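Local coordinates for nascent polypeptide-associated complex protein (Methanothermobacter marburgensis, PDB 1TR8) that probably contacts nascent chains as they emerge from the ribosome, acting as a homodimeric chaperone-like complex that also binds ribosomal RNA, at residues 24-29 against 87-92; 66-71 against 92-97. All blocks are in the same frame, centred on the assembly; numbering follows the deposited sequence.

Contact 1 (24-29 against 87-92); sequences LKRKEI and LQETGG
Glu89 OE2 takes its shortest bond from Arg26 NH2, 2.8 Å away, and is also approached by NH1 of the same guanidinium in a weak bond. That second nitrogen gives its sounder bond to the other carboxylate oxygen, Arg26 NH1 to Glu89 OE1 at 3.1 Å. The salt bridge is therefore end-on and two-pronged, with NH2 on OE2 and NH1 chiefly on OE1. Both oxygens are met on their syn sides, and the N-H of NH2 points fairly straight at OE2 (160°). The fit is not flat: OE2 lies almost in the guanidinium plane, OE1 is tilted out of it, and the two planar groups are turned 35° against each other. Each side chain has to reach for this meeting, since the closest pair of CA atoms, those of Arg26 and Glu89, is 10.3 Å apart. Arg26 bends at chi3 and Glu89 at chi2 (-74°), and the two side chains cross at about a right angle.

The bridge joins the strand-rich NAC domain to the helical UBA domain. Arg26 sits in the turn between strands 19-23 and 27-32 of the former, whereas Glu89 belongs to the last turn of helix 80-89 in the latter. That helix ends in a Schellman motif, with Gly91 at positive phi as the C-prime residue and Gly92 N bonded to Leu87 O at 2.7 Å. Glu89 OE1 also has a long, weak ion pair with Arg100 of helix 94-100. Replacing Glu89 with an alanine would probably leave the Arg26 guanidinium without its mate across this contact and free to swing into solvent. On the strand side, Lys27 pairs with Glu55 and Glu28 with Arg56 of strand 53-61, and Glu28 also bridges to Arg56 of the third subunit.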
loop_
_atom_site.group_PDB
_atom_site.type_symbol
_atom_site.label_atom_id
_atom_site.label_comp_id
_atom_site.label_asym_id
_atom_site.label_seq_id
_atom_site.Cartn_x
_atom_site.Cartn_y
_atom_site.Cartn_z
ATOM N N LEU A 24 -5.959 1.710 7.514
ATOM C CA LEU A 24 -7.397 1.639 7.707
ATOM C C LEU A 24 -7.960 2.606 6.694
ATOM O O LEU A 24 -7.202 3.246 5.998
ATOM C CB LEU A 24 -7.753 2.060 9.132
ATOM C CG LEU A 24 -7.298 1.152 10.278
ATOM C CD1 LEU A 24 -5.950 1.573 10.812
ATOM C CD2 LEU A 24 -8.317 1.177 11.413
ATOM N N LYS A 25 -9.274 2.740 6.619
ATOM C CA LYS A 25 -9.921 3.594 5.626
ATOM C C LYS A 25 -9.590 5.071 5.841
ATOM O O LYS A 25 -9.324 5.815 4.885
ATOM C CB LYS A 25 -11.441 3.399 5.729
ATOM C CG LYS A 25 -12.260 4.251 4.781
ATOM C CD LYS A 25 -13.745 3.868 4.773
ATOM C CE LYS A 25 -14.485 4.272 6.058
ATOM N NZ LYS A 25 -15.936 4.557 5.800
ATOM N N ARG A 26 -9.624 5.496 7.097
ATOM C CA ARG A 26 -9.535 6.909 7.435
ATOM C C ARG A 26 -8.132 7.381 7.852
ATOM O O ARG A 26 -7.896 8.581 8.087
ATOM C CB ARG A 26 -10.499 7.193 8.588
ATOM C CG ARG A 26 -11.959 6.800 8.346
ATOM C CD ARG A 26 -12.910 7.290 9.435
ATOM N NE ARG A 26 -12.711 8.718 9.643
ATOM C CZ ARG A 26 -13.327 9.671 8.954
ATOM N NH1 ARG A 26 -14.269 9.367 8.073
ATOM N NH2 ARG A 26 -13.028 10.938 9.180
ATOM N N LYS A 27 -7.218 6.430 8.000
ATOM C CA LYS A 27 -5.929 6.750 8.562
ATOM C C LYS A 27 -4.999 5.568 8.479
ATOM O O LYS A 27 -5.412 4.448 8.201
ATOM C CB LYS A 27 -6.059 7.179 10.030
ATOM C CG LYS A 27 -6.287 6.039 11.014
ATOM C CD LYS A 27 -6.291 6.530 12.457
ATOM C CE LYS A 27 -6.319 5.365 13.470
ATOM N NZ LYS A 27 -6.695 5.812 14.863
ATOM N N GLU A 28 -3.729 5.867 8.728
ATOM C CA GLU A 28 -2.693 4.887 8.850
ATOM C C GLU A 28 -1.873 5.164 10.116
ATOM O O GLU A 28 -1.717 6.305 10.549
ATOM C CB GLU A 28 -1.832 4.929 7.590
ATOM C CG GLU A 28 -2.701 4.869 6.326
ATOM C CD GLU A 28 -1.918 4.834 5.028
ATOM O OE1 GLU A 28 -0.783 5.360 5.018
ATOM O OE2 GLU A 28 -2.466 4.323 4.014
ATOM N N ILE A 29 -1.382 4.094 10.725
ATOM C CA ILE A 29 -0.582 4.174 11.919
ATOM C C ILE A 29 0.805 3.740 11.484
ATOM O O ILE A 29 0.952 2.694 10.885
ATOM C CB ILE A 29 -1.131 3.242 13.033
ATOM C CG1 ILE A 29 -2.568 3.626 13.383
ATOM C CG2 ILE A 29 -0.237 3.327 14.278
ATOM C CD1 ILE A 29 -3.248 2.685 14.342
ATOM N N LEU A 87 -18.791 17.709 3.047
ATOM C CA LEU A 87 -19.156 17.220 1.707
ATOM C C LEU A 87 -18.200 16.126 1.237
ATOM O O LEU A 87 -18.598 15.196 0.552
ATOM C CB LEU A 87 -19.153 18.384 0.714
ATOM C CG LEU A 87 -20.440 19.196 0.586
ATOM C CD1 LEU A 87 -20.154 20.582 -0.005
ATOM C CD2 LEU A 87 -21.463 18.470 -0.269
ATOM N N GLN A 88 -16.919 16.279 1.571
ATOM C CA GLN A 88 -15.924 15.228 1.384
ATOM C C GLN A 88 -16.400 13.973 2.124
ATOM O O GLN A 88 -16.445 12.903 1.541
ATOM C CB GLN A 88 -14.545 15.629 1.949
ATOM C CG GLN A 88 -13.674 16.632 1.163
ATOM C CD GLN A 88 -12.296 16.904 1.848
ATOM O OE1 GLN A 88 -11.266 16.303 1.487
ATOM N NE2 GLN A 88 -12.288 17.785 2.845
ATOM N N GLU A 89 -16.748 14.127 3.406
ATOM C CA GLU A 89 -17.210 13.012 4.257
ATOM C C GLU A 89 -18.411 12.258 3.684
ATOM O O GLU A 89 -18.490 11.048 3.813
ATOM C CB GLU A 89 -17.592 13.462 5.681
ATOM C CG GLU A 89 -16.437 13.695 6.645
ATOM C CD GLU A 89 -15.775 12.424 7.150
ATOM O OE1 GLU A 89 -16.461 11.385 7.327
ATOM O OE2 GLU A 89 -14.548 12.484 7.401
ATOM N N THR A 90 -19.369 12.957 3.091
ATOM C CA THR A 90 -20.560 12.292 2.534
ATOM C C THR A 90 -20.493 11.976 1.030
ATOM O O THR A 90 -21.520 11.734 0.396
ATOM C CB THR A 90 -21.784 13.169 2.776
ATOM O OG1 THR A 90 -21.704 14.367 1.981
ATOM C CG2 THR A 90 -21.813 13.654 4.208
ATOM N N GLY A 91 -19.313 12.064 0.432
ATOM C CA GLY A 91 -19.183 11.901 -1.012
ATOM C C GLY A 91 -19.984 12.862 -1.880
ATOM O O GLY A 91 -20.516 12.493 -2.922
ATOM N N GLY A 92 -20.067 14.120 -1.476
ATOM C CA GLY A 92 -20.813 15.115 -2.264
ATOM C C GLY A 92 -22.338 15.125 -2.087
ATOM O O GLY A 92 -23.041 15.900 -2.735
#

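Contact 2 (66-71 against 92-97); sequences EDDIEL and GDLAEA
Leu94 points its two methyls at different parts of helix 66-76, joining the first and third helices of the compact three-helix UBA domain. Its CD1 rests against the backbone and root of Asp68, 3.7 Å from Asp68 O and nearly as close to the CB of the same residue. The other branch, CD2, meets the forked end of Leu71: Leu94 CD2 is 3.8 Å from Leu71 CD2 and 4.0 Å from Leu71 CD1. The two leucine side chains cross at about a right angle, and one methyl of Leu94 sits against both methyls of Leu71. Leu94 reaches this position with CG anti to the backbone N (chi1 -156°), and Leu71 turns its own CG the same way.

Beside this apolar patch, a water ties the same two segments together. It donates to Asp68 OD2 and to Gly92 O, both at 2.7 Å, and so links a side chain of the first helix to the backbone just ahead of the third.

Further out, Ile69, whose CB points away from 92-97, packs on Thr84 and on Leu87 of helix 80-89, a leucine that Ala97 of the third helix also touches. The groups that position Leu94 lie at the start of its own helix. Gly92 has backbone angles that call for glycine, and it leads into Asp93, the N-cap residue. The cap itself is a nearly straight bond, Glu96 N to Asp93 OD1 at 3.2 Å (172°), with the nitrogen approaching from above the carboxylate plane.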
loop_
_atom_site.group_PDB
_atom_site.type_symbol
_atom_site.label_atom_id
_atom_site.label_comp_id
_atom_site.label_asym_id
_atom_site.label_seq_id
_atom_site.Cartn_x
_atom_site.Cartn_y
_atom_site.Cartn_z
ATOM N N GLU A 66 -18.470 24.487 -6.094
ATOM C CA GLU A 66 -18.564 25.736 -5.344
ATOM C C GLU A 66 -19.964 25.990 -4.813
ATOM O O GLU A 66 -20.153 26.319 -3.636
ATOM C CB GLU A 66 -18.151 26.910 -6.244
ATOM C CG GLU A 66 -17.771 28.183 -5.502
ATOM C CD GLU A 66 -16.343 28.153 -5.002
ATOM O OE1 GLU A 66 -16.077 27.459 -4.014
ATOM O OE2 GLU A 66 -15.474 28.828 -5.591
ATOM N N ASP A 67 -20.936 25.860 -5.706
ATOM C CA ASP A 67 -22.327 26.119 -5.367
ATOM C C ASP A 67 -22.820 25.186 -4.264
ATOM O O ASP A 67 -23.602 25.594 -3.419
ATOM C CB ASP A 67 -23.207 26.048 -6.617
ATOM C CG ASP A 67 -22.890 27.147 -7.607
ATOM O OD1 ASP A 67 -22.098 28.054 -7.258
ATOM O OD2 ASP A 67 -23.373 27.189 -8.761
ATOM N N ASP A 68 -22.309 23.965 -4.209
ATOM C CA ASP A 68 -22.662 23.067 -3.120
ATOM C C ASP A 68 -22.029 23.475 -1.811
ATOM O O ASP A 68 -22.679 23.431 -0.781
ATOM C CB ASP A 68 -22.222 21.656 -3.455
ATOM C CG ASP A 68 -23.007 21.061 -4.599
ATOM O OD1 ASP A 68 -23.838 21.781 -5.196
ATOM O OD2 ASP A 68 -22.855 19.879 -4.957
ATOM N N ILE A 69 -20.760 23.867 -1.843
ATOM C CA ILE A 69 -20.094 24.406 -0.649
ATOM C C ILE A 69 -20.851 25.615 -0.130
ATOM O O ILE A 69 -21.173 25.667 1.040
ATOM C CB ILE A 69 -18.632 24.782 -0.950
ATOM C CG1 ILE A 69 -17.849 23.527 -1.336
ATOM C CG2 ILE A 69 -17.962 25.436 0.264
ATOM C CD1 ILE A 69 -16.477 23.821 -1.886
ATOM N N GLU A 70 -21.169 26.546 -1.021
ATOM C CA GLU A 70 -21.933 27.757 -0.686
ATOM C C GLU A 70 -23.268 27.430 -0.029
ATOM O O GLU A 70 -23.601 27.987 1.008
ATOM C CB GLU A 70 -22.186 28.592 -1.942
ATOM C CG GLU A 70 -20.975 29.394 -2.376
ATOM C CD GLU A 70 -21.154 30.035 -3.741
ATOM O OE1 GLU A 70 -22.320 30.228 -4.190
ATOM O OE2 GLU A 70 -20.113 30.351 -4.368
ATOM N N LEU A 71 -24.008 26.507 -0.631
ATOM C CA LEU A 71 -25.330 26.106 -0.127
ATOM C C LEU A 71 -25.255 25.551 1.296
ATOM O O LEU A 71 -26.021 25.936 2.188
ATOM C CB LEU A 71 -25.950 25.062 -1.057
ATOM C CG LEU A 71 -27.470 24.883 -1.008
ATOM C CD1 LEU A 71 -27.984 24.522 -2.379
ATOM C CD2 LEU A 71 -27.889 23.825 -0.032
ATOM N N GLY A 92 -20.067 14.120 -1.476
ATOM C CA GLY A 92 -20.813 15.115 -2.264
ATOM C C GLY A 92 -22.338 15.125 -2.087
ATOM O O GLY A 92 -23.041 15.900 -2.735
ATOM N N ASP A 93 -22.851 14.303 -1.181
ATOM C CA ASP A 93 -24.273 14.282 -0.906
ATOM C C ASP A 93 -24.638 15.473 -0.039
ATOM O O ASP A 93 -24.168 15.620 1.099
ATOM C CB ASP A 93 -24.677 12.986 -0.221
ATOM C CG ASP A 93 -26.183 12.835 -0.101
ATOM O OD1 ASP A 93 -26.873 13.745 0.418
ATOM O OD2 ASP A 93 -26.763 11.805 -0.491
ATOM N N LEU A 94 -25.497 16.314 -0.599
ATOM C CA LEU A 94 -25.818 17.606 -0.005
ATOM C C LEU A 94 -26.749 17.465 1.196
ATOM O O LEU A 94 -26.524 18.059 2.234
ATOM C CB LEU A 94 -26.460 18.490 -1.081
ATOM C CG LEU A 94 -26.366 19.994 -0.873
ATOM C CD1 LEU A 94 -24.929 20.503 -0.840
ATOM C CD2 LEU A 94 -27.105 20.674 -1.997
ATOM N N ALA A 95 -27.800 16.672 1.057
ATOM C CA ALA A 95 -28.709 16.446 2.162
ATOM C C ALA A 95 -27.938 16.040 3.413
ATOM O O ALA A 95 -28.129 16.629 4.470
ATOM C CB ALA A 95 -29.712 15.384 1.804
ATOM N N GLU A 96 -27.080 15.032 3.287
ATOM C CA GLU A 96 -26.373 14.485 4.431
ATOM C C GLU A 96 -25.332 15.467 4.979
ATOM O O GLU A 96 -25.105 15.527 6.181
ATOM C CB GLU A 96 -25.692 13.184 4.046
ATOM C CG GLU A 96 -26.666 12.083 3.687
ATOM C CD GLU A 96 -26.010 10.946 2.938
ATOM O OE1 GLU A 96 -24.756 10.951 2.795
ATOM O OE2 GLU A 96 -26.757 10.031 2.523
ATOM N N ALA A 97 -24.673 16.204 4.088
ATOM C CA ALA A 97 -23.696 17.203 4.484
ATOM C C ALA A 97 -24.371 18.224 5.383
ATOM O O ALA A 97 -23.856 18.543 6.448
ATOM C CB ALA A 97 -23.105 17.881 3.244
HETATM O O HOH W 1 -21.465 17.824 -3.843
#

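How the contacts relate
Both contacts lie at the surface, but contact 1 sits near the centre of the elongated chain and contact 2 towards its UBA end; their centres are about 17 Å apart. Contact 1 ties that domain to the β-rich part through a single pair of opposite charges, whereas contact 2 stays within the domain and relies on leucine methyls and a bridging water. Gly92 belongs to both: it follows the end of helix 80-89 in contact 1 and precedes helix 94-100 in contact 2. Leu87 and Thr90 from segment 87-92 also pack against residues of contact 2, with Leu87 CD1 lying 3.8 Å from Ile69 N.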